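Local coordinates for Zn-dependent hydrolase, glyoxylase (Echinicola vietnamensis, PDB 6T5K), which probably hydrolyses the amide bond of beta-lactam antibiotics, carbapenems among them, as a zinc-dependent class B metallo-beta-lactamase, at residues Glu81-Leu86 and Leu91-Val96; His42-Asp47 and Ser76-Glu81; Asn207-Ala212 and Thr230-Thr235; Ile169-Asp174 and Pro214-Val219. All coordinates share one frame; numbering follows the deposited sequence.

Interaction 1: Glu81-Leu86 and Leu91-Val96; sequences ELLSFL and LQVNAV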
# COMPACT_ATOMS: atom_id res chain seq x y z
N GLU A 81 -15.04 -7.61 -1.31
CA GLU A 81 -14.69 -8.43 -2.46
C GLU A 81 -13.27 -8.97 -2.34
O GLU A 81 -13.01 -10.15 -2.62
CB GLU A 81 -14.82 -7.60 -3.73
CG GLU A 81 -15.29 -8.34 -4.92
CD GLU A 81 -15.47 -7.45 -6.13
OE1 GLU A 81 -15.05 -7.90 -7.21
OE2 GLU A 81 -16.03 -6.34 -6.03
N LEU A 82 -12.34 -8.12 -1.92
CA LEU A 82 -10.98 -8.57 -1.68
C LEU A 82 -10.95 -9.70 -0.65
O LEU A 82 -10.29 -10.72 -0.84
CB LEU A 82 -10.14 -7.38 -1.24
CG LEU A 82 -8.69 -7.60 -0.82
CD1 LEU A 82 -7.87 -8.26 -1.93
CD2 LEU A 82 -8.06 -6.27 -0.44
N LEU A 83 -11.63 -9.50 0.48
CA LEU A 83 -11.57 -10.48 1.55
C LEU A 83 -12.25 -11.77 1.13
O LEU A 83 -11.82 -12.86 1.52
CB LEU A 83 -12.19 -9.88 2.81
CG LEU A 83 -11.23 -8.89 3.48
CD1 LEU A 83 -11.92 -7.96 4.42
CD2 LEU A 83 -10.18 -9.67 4.20
N SER A 84 -13.33 -11.68 0.34
CA SER A 84 -13.97 -12.88 -0.18
C SER A 84 -13.01 -13.70 -1.02
O SER A 84 -12.98 -14.93 -0.92
CB SER A 84 -15.20 -12.49 -1.00
OG SER A 84 -15.91 -13.63 -1.45
N PHE A 85 -12.19 -13.04 -1.84
CA PHE A 85 -11.22 -13.77 -2.63
C PHE A 85 -10.21 -14.47 -1.74
O PHE A 85 -9.89 -15.64 -1.94
CB PHE A 85 -10.51 -12.83 -3.57
CG PHE A 85 -9.37 -13.46 -4.29
CD1 PHE A 85 -9.59 -14.46 -5.22
CD2 PHE A 85 -8.07 -13.10 -4.00
CE1 PHE A 85 -8.54 -15.05 -5.89
CE2 PHE A 85 -7.00 -13.69 -4.68
CZ PHE A 85 -7.25 -14.66 -5.63
N LEU A 86 -9.67 -13.75 -0.76
CA LEU A 86 -8.69 -14.36 0.14
C LEU A 86 -9.30 -15.55 0.86
O LEU A 86 -8.62 -16.57 1.07
CB LEU A 86 -8.18 -13.32 1.14
CG LEU A 86 -7.47 -12.16 0.45
CD1 LEU A 86 -7.05 -11.09 1.43
CD2 LEU A 86 -6.22 -12.68 -0.30
N LEU A 91 -7.02 -18.65 2.73
CA LEU A 91 -5.90 -17.96 3.34
C LEU A 91 -6.27 -17.41 4.70
O LEU A 91 -7.37 -16.90 4.90
CB LEU A 91 -5.46 -16.81 2.45
CG LEU A 91 -4.89 -17.33 1.13
CD1 LEU A 91 -4.70 -16.17 0.16
CD2 LEU A 91 -3.60 -18.08 1.33
N GLN A 92 -5.33 -17.51 5.64
CA GLN A 92 -5.45 -16.81 6.91
C GLN A 92 -4.94 -15.38 6.74
O GLN A 92 -3.77 -15.17 6.41
CB GLN A 92 -4.61 -17.54 7.96
CG GLN A 92 -4.60 -16.89 9.30
CD GLN A 92 -3.77 -17.67 10.29
OE1 GLN A 92 -4.16 -18.74 10.74
NE2 GLN A 92 -2.60 -17.14 10.62
N VAL A 93 -5.82 -14.41 6.93
CA VAL A 93 -5.46 -13.00 6.77
C VAL A 93 -5.03 -12.50 8.14
O VAL A 93 -5.82 -12.38 9.07
CB VAL A 93 -6.60 -12.17 6.18
CG1 VAL A 93 -6.11 -10.78 5.94
CG2 VAL A 93 -7.10 -12.84 4.90
N ASN A 94 -3.74 -12.22 8.27
CA ASN A 94 -3.17 -11.90 9.57
C ASN A 94 -3.33 -10.45 9.96
O ASN A 94 -3.40 -10.15 11.15
CB ASN A 94 -1.66 -12.18 9.56
CG ASN A 94 -1.33 -13.64 9.47
OD1 ASN A 94 -2.17 -14.50 9.71
ND2 ASN A 94 -0.09 -13.94 9.14
N ALA A 95 -3.33 -9.54 8.99
CA ALA A 95 -3.31 -8.12 9.33
C ALA A 95 -3.60 -7.33 8.08
O ALA A 95 -3.39 -7.81 6.95
CB ALA A 95 -1.95 -7.70 9.90
N VAL A 96 -4.07 -6.10 8.30
CA VAL A 96 -4.13 -5.08 7.27
C VAL A 96 -3.36 -3.86 7.77
O VAL A 96 -3.38 -3.55 8.96
CB VAL A 96 -5.58 -4.72 6.89
CG1 VAL A 96 -6.38 -4.21 8.09
CG2 VAL A 96 -5.58 -3.70 5.76
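The flat group at the centre of this contact is the carbonyl of Leu86, whose oxygen accepts the backbone N-H of Leu91, with 3.1 Å from N to O. CB of Leu91 rests against the same oxygen at 3.5 Å. Among the other flat groups, the amide of Gln92 donates through NE2, in its own plane, to OD1 of Asn94, and the ring of Phe85 meets Tyr25, their planes neither parallel nor perpendicular. The setting is the helix-to-strand half of a beta-alpha-beta unit, strand 66-70, helix 76-88 and strand 92-98, and the backbone bond ties the last turn of the helix to the residue just before strand 92-98. Beside this bond runs an aliphatic seam; branched side chains suit a helix-sheet interface with no polar groups to satisfy. In Leu86, chi1 of -61° puts CG beside the backbone N, and the branch at CG then sends CD2 to CD1 of Leu91 at 3.8 Å and CD1 to CG2 of Val93 at 3.9 Å. The side chains of Leu86 and Val93 run nearly perpendicular, and CB of Leu86 also reaches that valine methyl. Val69 of the first strand packs on Leu86 too, so the leucine spans both parallel strands. One turn earlier, Leu83 lies against Ala111 and Phe112 of helix 109-114, and its CD2 makes a looser approach, 4.5 Å, to Val93 CG2.

Interaction 2: His42-Asp47 and Ser76-Glu81; sequences HVSFLD and SNETSE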
# COMPACT_ATOMS: atom_id res chain seq x y z
N HIS A 42 -3.51 -5.31 -5.58
CA HIS A 42 -4.96 -5.17 -5.71
C HIS A 42 -5.27 -3.78 -6.24
O HIS A 42 -4.71 -2.79 -5.76
CB HIS A 42 -5.71 -5.53 -4.43
CG HIS A 42 -5.50 -4.63 -3.25
ND1 HIS A 42 -6.24 -3.48 -3.06
CD2 HIS A 42 -4.80 -4.82 -2.11
CE1 HIS A 42 -5.97 -2.99 -1.87
NE2 HIS A 42 -5.07 -3.77 -1.29
N VAL A 43 -6.15 -3.71 -7.23
CA VAL A 43 -6.44 -2.48 -7.95
C VAL A 43 -7.93 -2.23 -7.88
O VAL A 43 -8.72 -3.08 -8.28
CB VAL A 43 -5.98 -2.53 -9.42
CG1 VAL A 43 -6.20 -1.18 -10.09
CG2 VAL A 43 -4.51 -2.92 -9.52
N SER A 44 -8.31 -1.06 -7.36
CA SER A 44 -9.69 -0.59 -7.32
C SER A 44 -9.74 0.81 -7.93
O SER A 44 -8.72 1.44 -8.18
CB SER A 44 -10.22 -0.61 -5.89
OG SER A 44 -9.36 0.08 -5.00
N PHE A 45 -10.94 1.29 -8.23
CA PHE A 45 -11.06 2.46 -9.10
C PHE A 45 -11.87 3.54 -8.42
O PHE A 45 -12.89 3.27 -7.78
CB PHE A 45 -11.65 2.06 -10.44
CG PHE A 45 -10.84 1.02 -11.15
CD1 PHE A 45 -11.08 -0.33 -10.94
CD2 PHE A 45 -9.82 1.38 -12.00
CE1 PHE A 45 -10.32 -1.30 -11.57
CE2 PHE A 45 -9.06 0.42 -12.64
CZ PHE A 45 -9.32 -0.92 -12.42
N LEU A 46 -11.39 4.78 -8.57
CA LEU A 46 -11.94 5.94 -7.89
C LEU A 46 -12.23 7.00 -8.94
O LEU A 46 -11.32 7.43 -9.66
CB LEU A 46 -10.91 6.47 -6.89
CG LEU A 46 -11.36 7.52 -5.87
CD1 LEU A 46 -12.62 7.04 -5.17
CD2 LEU A 46 -10.23 7.79 -4.88
N ASP A 47 -13.50 7.41 -9.04
CA ASP A 47 -13.90 8.49 -9.93
C ASP A 47 -13.89 9.78 -9.13
O ASP A 47 -14.80 10.05 -8.34
CB ASP A 47 -15.28 8.21 -10.52
CG ASP A 47 -15.21 7.32 -11.75
OD1 ASP A 47 -14.09 6.94 -12.13
OD2 ASP A 47 -16.27 7.00 -12.33
N SER A 76 -16.14 0.01 1.23
CA SER A 76 -16.43 -1.22 1.95
C SER A 76 -16.71 -2.37 1.00
O SER A 76 -16.23 -3.49 1.20
CB SER A 76 -17.65 -1.00 2.86
OG SER A 76 -17.28 -0.41 4.09
N ASN A 77 -17.52 -2.10 -0.04
CA ASN A 77 -17.91 -3.15 -0.97
C ASN A 77 -16.68 -3.76 -1.61
O ASN A 77 -16.56 -4.98 -1.70
CB ASN A 77 -18.81 -2.56 -2.07
CG ASN A 77 -20.24 -2.39 -1.63
OD1 ASN A 77 -20.72 -3.07 -0.73
ND2 ASN A 77 -20.93 -1.47 -2.30
N GLU A 78 -15.75 -2.93 -2.07
CA GLU A 78 -14.58 -3.47 -2.74
C GLU A 78 -13.66 -4.19 -1.77
O GLU A 78 -13.04 -5.20 -2.15
CB GLU A 78 -13.81 -2.33 -3.41
CG GLU A 78 -14.61 -1.51 -4.44
CD GLU A 78 -14.03 -0.11 -4.67
OE1 GLU A 78 -14.43 0.52 -5.66
OE2 GLU A 78 -13.16 0.34 -3.89
N THR A 79 -13.64 -3.76 -0.50
CA THR A 79 -12.82 -4.45 0.48
C THR A 79 -13.40 -5.82 0.79
O THR A 79 -12.68 -6.80 0.93
CB THR A 79 -12.64 -3.58 1.73
OG1 THR A 79 -12.14 -2.29 1.33
CG2 THR A 79 -11.68 -4.18 2.70
N SER A 80 -14.73 -5.90 0.91
CA SER A 80 -15.37 -7.21 1.08
C SER A 80 -15.09 -8.14 -0.09
O SER A 80 -14.87 -9.35 0.11
CB SER A 80 -16.87 -7.02 1.28
OG SER A 80 -17.09 -6.23 2.44
N GLU A 81 -15.04 -7.61 -1.31
CA GLU A 81 -14.69 -8.43 -2.46
C GLU A 81 -13.27 -8.97 -2.34
O GLU A 81 -13.01 -10.15 -2.62
CB GLU A 81 -14.82 -7.60 -3.73
CG GLU A 81 -15.29 -8.34 -4.92
CD GLU A 81 -15.47 -7.45 -6.13
OE1 GLU A 81 -15.05 -7.90 -7.21
OE2 GLU A 81 -16.03 -6.34 -6.03
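This is a small, buried polar contact without a hydrogen bond between its two segments, in which Glu78, in the first turn of helix 76-88, extends its carboxylate to Ser44 and Phe45 on strand 39-48 of the eight-stranded sheet. It sets the first turn of the helix beside strand 39-48, two strands from strand 66-70 in the sheet order. Glu78 has two conformers, and the details that follow belong to one of them. CG stands beside the backbone N (chi1 -58°), and the chain then runs extended, long enough to cover the 7.3 Å that separates the CA atoms of Ser44 and Glu78. OE2 comes to 3.7 Å from CB of Ser44, with OG slightly farther, at 4.0 Å, too distant for a bond; OE2 is hydrogen-bonded to a residue adjoining the segments. Serine is small, and its CB and OG are what this carboxylate oxygen meets. OE1 lies 3.8 Å from the backbone oxygen of Phe45. The ring of Phe45 turns to other partners: it packs on Ile31 and Ala55 and makes a cation-pi contact with Lys53. Pro73 touches Ser44, Glu78 and Thr79, so it packs against both elements, and the backbone N of Glu78 is bonded to Thr75 OG1. The side chain of Ser44 is about 10 Å from a bound zinc ion and about 7 Å from that of Asp104, a zinc ligand. The acceptor-acceptor approach of OE1 is slightly unfavourable, whereas the OE2 bond and the helix N terminus would probably favour the charged glutamate; the balance is not settled.

Interaction 3: Asn207-Ala212 and Thr230-Thr235; sequences NKISTA and TLLHYT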
# COMPACT_ATOMS: atom_id res chain seq x y z
N ASN A 207 14.66 9.65 -0.94
CA ASN A 207 16.05 9.25 -1.02
C ASN A 207 16.42 8.33 0.13
O ASN A 207 17.26 7.42 -0.04
CB ASN A 207 16.97 10.46 -1.04
CG ASN A 207 18.40 10.09 -1.42
OD1 ASN A 207 19.25 9.83 -0.57
ND2 ASN A 207 18.65 9.95 -2.72
N LYS A 208 15.82 8.53 1.32
CA LYS A 208 16.12 7.63 2.43
C LYS A 208 15.68 6.22 2.07
O LYS A 208 16.36 5.23 2.38
CB LYS A 208 15.47 8.04 3.74
CG LYS A 208 16.05 9.30 4.28
CD LYS A 208 15.25 9.82 5.42
CE LYS A 208 15.22 8.83 6.51
NZ LYS A 208 14.17 9.16 7.55
N ILE A 209 14.53 6.11 1.37
CA ILE A 209 14.00 4.80 0.94
C ILE A 209 14.94 4.15 -0.07
O ILE A 209 15.29 2.98 0.04
CB ILE A 209 12.58 4.96 0.36
CG1 ILE A 209 11.62 5.41 1.48
CG2 ILE A 209 12.07 3.66 -0.26
CD1 ILE A 209 10.29 5.89 1.01
N SER A 210 15.34 4.91 -1.09
CA SER A 210 16.26 4.36 -2.08
C SER A 210 17.54 3.90 -1.41
O SER A 210 18.05 2.81 -1.71
CB SER A 210 16.57 5.44 -3.11
OG SER A 210 15.37 5.86 -3.74
N THR A 211 18.07 4.71 -0.51
CA THR A 211 19.32 4.36 0.17
C THR A 211 19.16 3.13 1.06
O THR A 211 20.12 2.37 1.26
CB THR A 211 19.78 5.57 0.99
OG1 THR A 211 19.97 6.68 0.11
CG2 THR A 211 21.06 5.33 1.70
N ALA A 212 17.98 2.94 1.65
CA ALA A 212 17.75 1.80 2.53
C ALA A 212 17.57 0.50 1.75
O ALA A 212 17.93 -0.57 2.26
CB ALA A 212 16.48 2.03 3.36
N THR A 230 13.38 2.40 -10.77
CA THR A 230 13.12 3.63 -11.51
C THR A 230 12.09 4.50 -10.80
O THR A 230 12.21 5.73 -10.78
CB THR A 230 12.59 3.27 -12.90
OG1 THR A 230 13.58 2.53 -13.62
CG2 THR A 230 12.22 4.49 -13.70
N LEU A 231 11.04 3.89 -10.25
CA LEU A 231 9.97 4.70 -9.67
C LEU A 231 10.46 5.55 -8.52
O LEU A 231 9.96 6.67 -8.31
CB LEU A 231 8.83 3.82 -9.18
CG LEU A 231 7.78 3.47 -10.24
CD1 LEU A 231 8.41 2.67 -11.35
CD2 LEU A 231 6.62 2.69 -9.68
N LEU A 232 11.41 5.03 -7.73
CA LEU A 232 11.95 5.81 -6.63
C LEU A 232 12.73 7.00 -7.14
O LEU A 232 12.57 8.11 -6.63
CB LEU A 232 12.86 4.95 -5.76
CG LEU A 232 12.21 3.74 -5.10
CD1 LEU A 232 13.23 3.00 -4.18
CD2 LEU A 232 10.94 4.10 -4.31
N HIS A 233 13.57 6.78 -8.14
CA HIS A 233 14.35 7.86 -8.71
C HIS A 233 13.47 8.88 -9.41
O HIS A 233 13.69 10.09 -9.28
CB HIS A 233 15.39 7.28 -9.65
CG HIS A 233 16.32 6.33 -8.97
ND1 HIS A 233 16.83 5.21 -9.59
CD2 HIS A 233 16.80 6.32 -7.71
CE1 HIS A 233 17.62 4.58 -8.74
NE2 HIS A 233 17.60 5.22 -7.59
N TYR A 234 12.47 8.40 -10.16
CA TYR A 234 11.52 9.28 -10.79
C TYR A 234 10.81 10.16 -9.77
O TYR A 234 10.67 11.37 -9.97
CB TYR A 234 10.47 8.47 -11.56
CG TYR A 234 9.45 9.40 -12.15
CD1 TYR A 234 9.76 10.16 -13.26
CD2 TYR A 234 8.20 9.55 -11.58
CE1 TYR A 234 8.85 11.06 -13.78
CE2 TYR A 234 7.29 10.46 -12.06
CZ TYR A 234 7.61 11.21 -13.15
OH TYR A 234 6.69 12.11 -13.66
N THR A 235 10.37 9.57 -8.66
CA THR A 235 9.62 10.32 -7.67
C THR A 235 10.49 11.35 -6.99
O THR A 235 10.07 12.49 -6.79
CB THR A 235 9.03 9.37 -6.62
OG1 THR A 235 8.13 8.48 -7.28
CG2 THR A 235 8.27 10.14 -5.59
O HOH W 1 15.50 8.06 -5.06
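Leu232 is the first residue along 230-235 to reach the partner helix, laying its side chain against Ile209 and Ser210. With CG beside the backbone N (chi1 -61°), its CD1 lies 4.1 Å from CG2 of Ile209, the two side chains roughly perpendicular, and 3.9 Å from CA of Ser210. CB of Leu232 comes to 3.3 Å from OG of Ser210, modelled in two conformers, of which one is described. Serine is small, so the leucine can lie directly against its OG, and that hydroxyl is bonded to Val206 O within its own helix. A water hydrogen-bonds with Ser210 OG (2.6 Å) and donates a weak bond to Leu232 O, and so links the serine hydroxyl to the leucine carbonyl. His233 follows on the exposed side, its CD2 loosely near Ser210 OG, in keeping with a polar residue at a surface. Thr235 turns to Trp202 and Val206, nearer the N terminus of helix 201-212, and just beyond it Glu236 OE1 accepts a hydrogen bond from Asn207 ND2, a direct polar tie between the helices. The short helical segments run nearly antiparallel, at 153°, with 9.7 Å between axes. Helices 201-212 and 230-239 thus lie side by side on one sheet: Ile209 and Leu232 both rest on Leu178 of strand 177-181, and Leu232 adds Val219 of strand 218-221.

Interaction 4: Ile169-Asp174 and Pro214-Val219; sequences IGYFPD and PNLRLV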
# COMPACT_ATOMS: atom_id res chain seq x y z
N ILE A 169 5.81 2.98 4.22
CA ILE A 169 5.98 1.99 3.17
C ILE A 169 5.84 0.59 3.74
O ILE A 169 6.00 0.36 4.95
CB ILE A 169 7.28 2.16 2.34
CG1 ILE A 169 8.53 2.03 3.22
CG2 ILE A 169 7.24 3.50 1.66
CD1 ILE A 169 8.89 0.61 3.53
N GLY A 170 5.64 -0.36 2.82
CA GLY A 170 5.76 -1.77 3.15
C GLY A 170 6.89 -2.37 2.35
O GLY A 170 7.02 -2.11 1.16
N TYR A 171 7.74 -3.15 3.01
CA TYR A 171 8.90 -3.76 2.38
C TYR A 171 8.86 -5.26 2.62
O TYR A 171 8.77 -5.70 3.77
CB TYR A 171 10.17 -3.18 2.99
CG TYR A 171 11.43 -3.85 2.52
CD1 TYR A 171 11.77 -3.90 1.16
CD2 TYR A 171 12.27 -4.44 3.43
CE1 TYR A 171 12.96 -4.52 0.78
CE2 TYR A 171 13.43 -5.05 3.06
CZ TYR A 171 13.78 -5.08 1.74
OH TYR A 171 14.96 -5.70 1.40
N PHE A 172 8.96 -6.02 1.54
CA PHE A 172 8.95 -7.49 1.61
C PHE A 172 10.26 -7.97 1.03
O PHE A 172 10.42 -8.04 -0.21
CB PHE A 172 7.79 -8.06 0.82
CG PHE A 172 7.73 -9.55 0.86
CD1 PHE A 172 7.59 -10.22 2.05
CD2 PHE A 172 7.88 -10.27 -0.29
CE1 PHE A 172 7.52 -11.60 2.09
CE2 PHE A 172 7.82 -11.62 -0.25
CZ PHE A 172 7.65 -12.29 0.94
N PRO A 173 11.23 -8.31 1.87
CA PRO A 173 12.58 -8.52 1.36
C PRO A 173 12.73 -9.78 0.55
O PRO A 173 13.57 -9.84 -0.35
CB PRO A 173 13.43 -8.56 2.64
CG PRO A 173 12.45 -8.99 3.74
CD PRO A 173 11.18 -8.26 3.35
N ASP A 174 11.95 -10.82 0.81
CA ASP A 174 12.20 -12.09 0.11
C ASP A 174 12.09 -11.94 -1.40
O ASP A 174 12.82 -12.60 -2.14
CB ASP A 174 11.23 -13.15 0.59
CG ASP A 174 11.48 -13.52 2.01
OD1 ASP A 174 11.15 -12.67 2.85
OD2 ASP A 174 12.03 -14.62 2.26
N PRO A 214 18.53 -0.58 -1.71
CA PRO A 214 19.16 -0.48 -3.03
C PRO A 214 18.96 -1.68 -3.92
O PRO A 214 19.18 -1.57 -5.14
CB PRO A 214 20.65 -0.30 -2.68
CG PRO A 214 20.77 -0.95 -1.31
CD PRO A 214 19.49 -0.60 -0.61
N ASN A 215 18.50 -2.80 -3.38
CA ASN A 215 18.36 -4.02 -4.15
C ASN A 215 16.95 -4.28 -4.61
O ASN A 215 16.68 -5.36 -5.14
CB ASN A 215 18.87 -5.21 -3.34
CG ASN A 215 20.27 -4.99 -2.83
OD1 ASN A 215 20.54 -5.04 -1.61
ND2 ASN A 215 21.17 -4.66 -3.74
N LEU A 216 16.04 -3.32 -4.44
CA LEU A 216 14.66 -3.55 -4.84
C LEU A 216 14.57 -3.98 -6.30
O LEU A 216 15.22 -3.40 -7.18
CB LEU A 216 13.83 -2.30 -4.63
CG LEU A 216 13.49 -2.03 -3.18
CD1 LEU A 216 12.93 -0.62 -3.06
CD2 LEU A 216 12.51 -3.05 -2.66
N ARG A 217 13.65 -4.91 -6.55
CA ARG A 217 13.33 -5.34 -7.90
C ARG A 217 11.99 -4.85 -8.38
O ARG A 217 11.80 -4.70 -9.59
CB ARG A 217 13.36 -6.87 -8.00
CG ARG A 217 14.72 -7.40 -7.68
CD ARG A 217 14.97 -8.76 -8.24
NE ARG A 217 14.29 -9.78 -7.47
CZ ARG A 217 14.75 -10.33 -6.34
NH1 ARG A 217 15.89 -9.94 -5.82
NH2 ARG A 217 14.04 -11.28 -5.74
N LEU A 218 11.05 -4.62 -7.46
CA LEU A 218 9.70 -4.23 -7.82
C LEU A 218 9.24 -3.16 -6.85
O LEU A 218 9.37 -3.34 -5.63
CB LEU A 218 8.73 -5.43 -7.80
CG LEU A 218 7.26 -5.18 -8.16
CD1 LEU A 218 7.09 -4.89 -9.63
CD2 LEU A 218 6.47 -6.40 -7.75
N VAL A 219 8.70 -2.07 -7.39
CA VAL A 219 8.16 -0.96 -6.62
C VAL A 219 6.73 -0.73 -7.08
O VAL A 219 6.49 -0.52 -8.27
CB VAL A 219 9.02 0.31 -6.81
CG1 VAL A 219 8.41 1.51 -6.10
CG2 VAL A 219 10.43 0.07 -6.32
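The apolar part of this contact is Tyr171 against Leu216. CD2 of Leu216 approaches the phenol at its edge, close to the ring plane, 3.8 Å from CE1 and 4.0 Å from CD1. Tyr171 holds CG on the far side of CA from its backbone N (chi1 174°), which carries the ring toward Leu216. An aromatic suits this spot because edge and faces serve different partners: Pro173 N lies 4.0 Å above one face, over the ring centre, and Tyr213 stacks with the ring as well. Leu216, buried, reaches on to Leu178 and to Leu232 of helix 230-239. The polar part is looser. Arg217 bends at its third torsion (chi3 -76°) and brings NH2 within 4.0 Å of the Asp174 carbonyl oxygen, an oblique approach too long for a hydrogen bond, as fits two solvent-exposed residues. The carboxylate of Asp174 is engaged otherwise, its OD2 in a salt bridge with Lys152. Backbone bonding between the segments is absent; instead Gln176 bonds to the backbones of Arg217 and Leu218. The loop leading into strand 218-221, the outermost strand of this sheet, thus meets strand 169-172 beside Gln176, which precedes strand 177-181, the strand between them. This sheet is the second of the alpha-beta/beta-alpha sandwich characteristic of metallo-beta-lactamases.

In the fold
From the N terminus, interaction 2 closes first, bringing helix 76-88 back to strand 39-48 after a loop that holds two sheet strands. Interaction 1 follows in series, beginning at Glu81, which both share, and closes the short turn from that helix into strand 92-98; Leu82 CD2 also packs on His42 CD2. Both belong to the N-terminal half and its eight-stranded sheet. In the C-terminal half, interactions 3 and 4 cross: 169-174 opens, 207-212 opens, then 214-219 and 230-235 answer in turn. They touch through Leu232 and Leu216, and tie the two last long helices to the five-stranded sheet. The zinc ligands come from both halves.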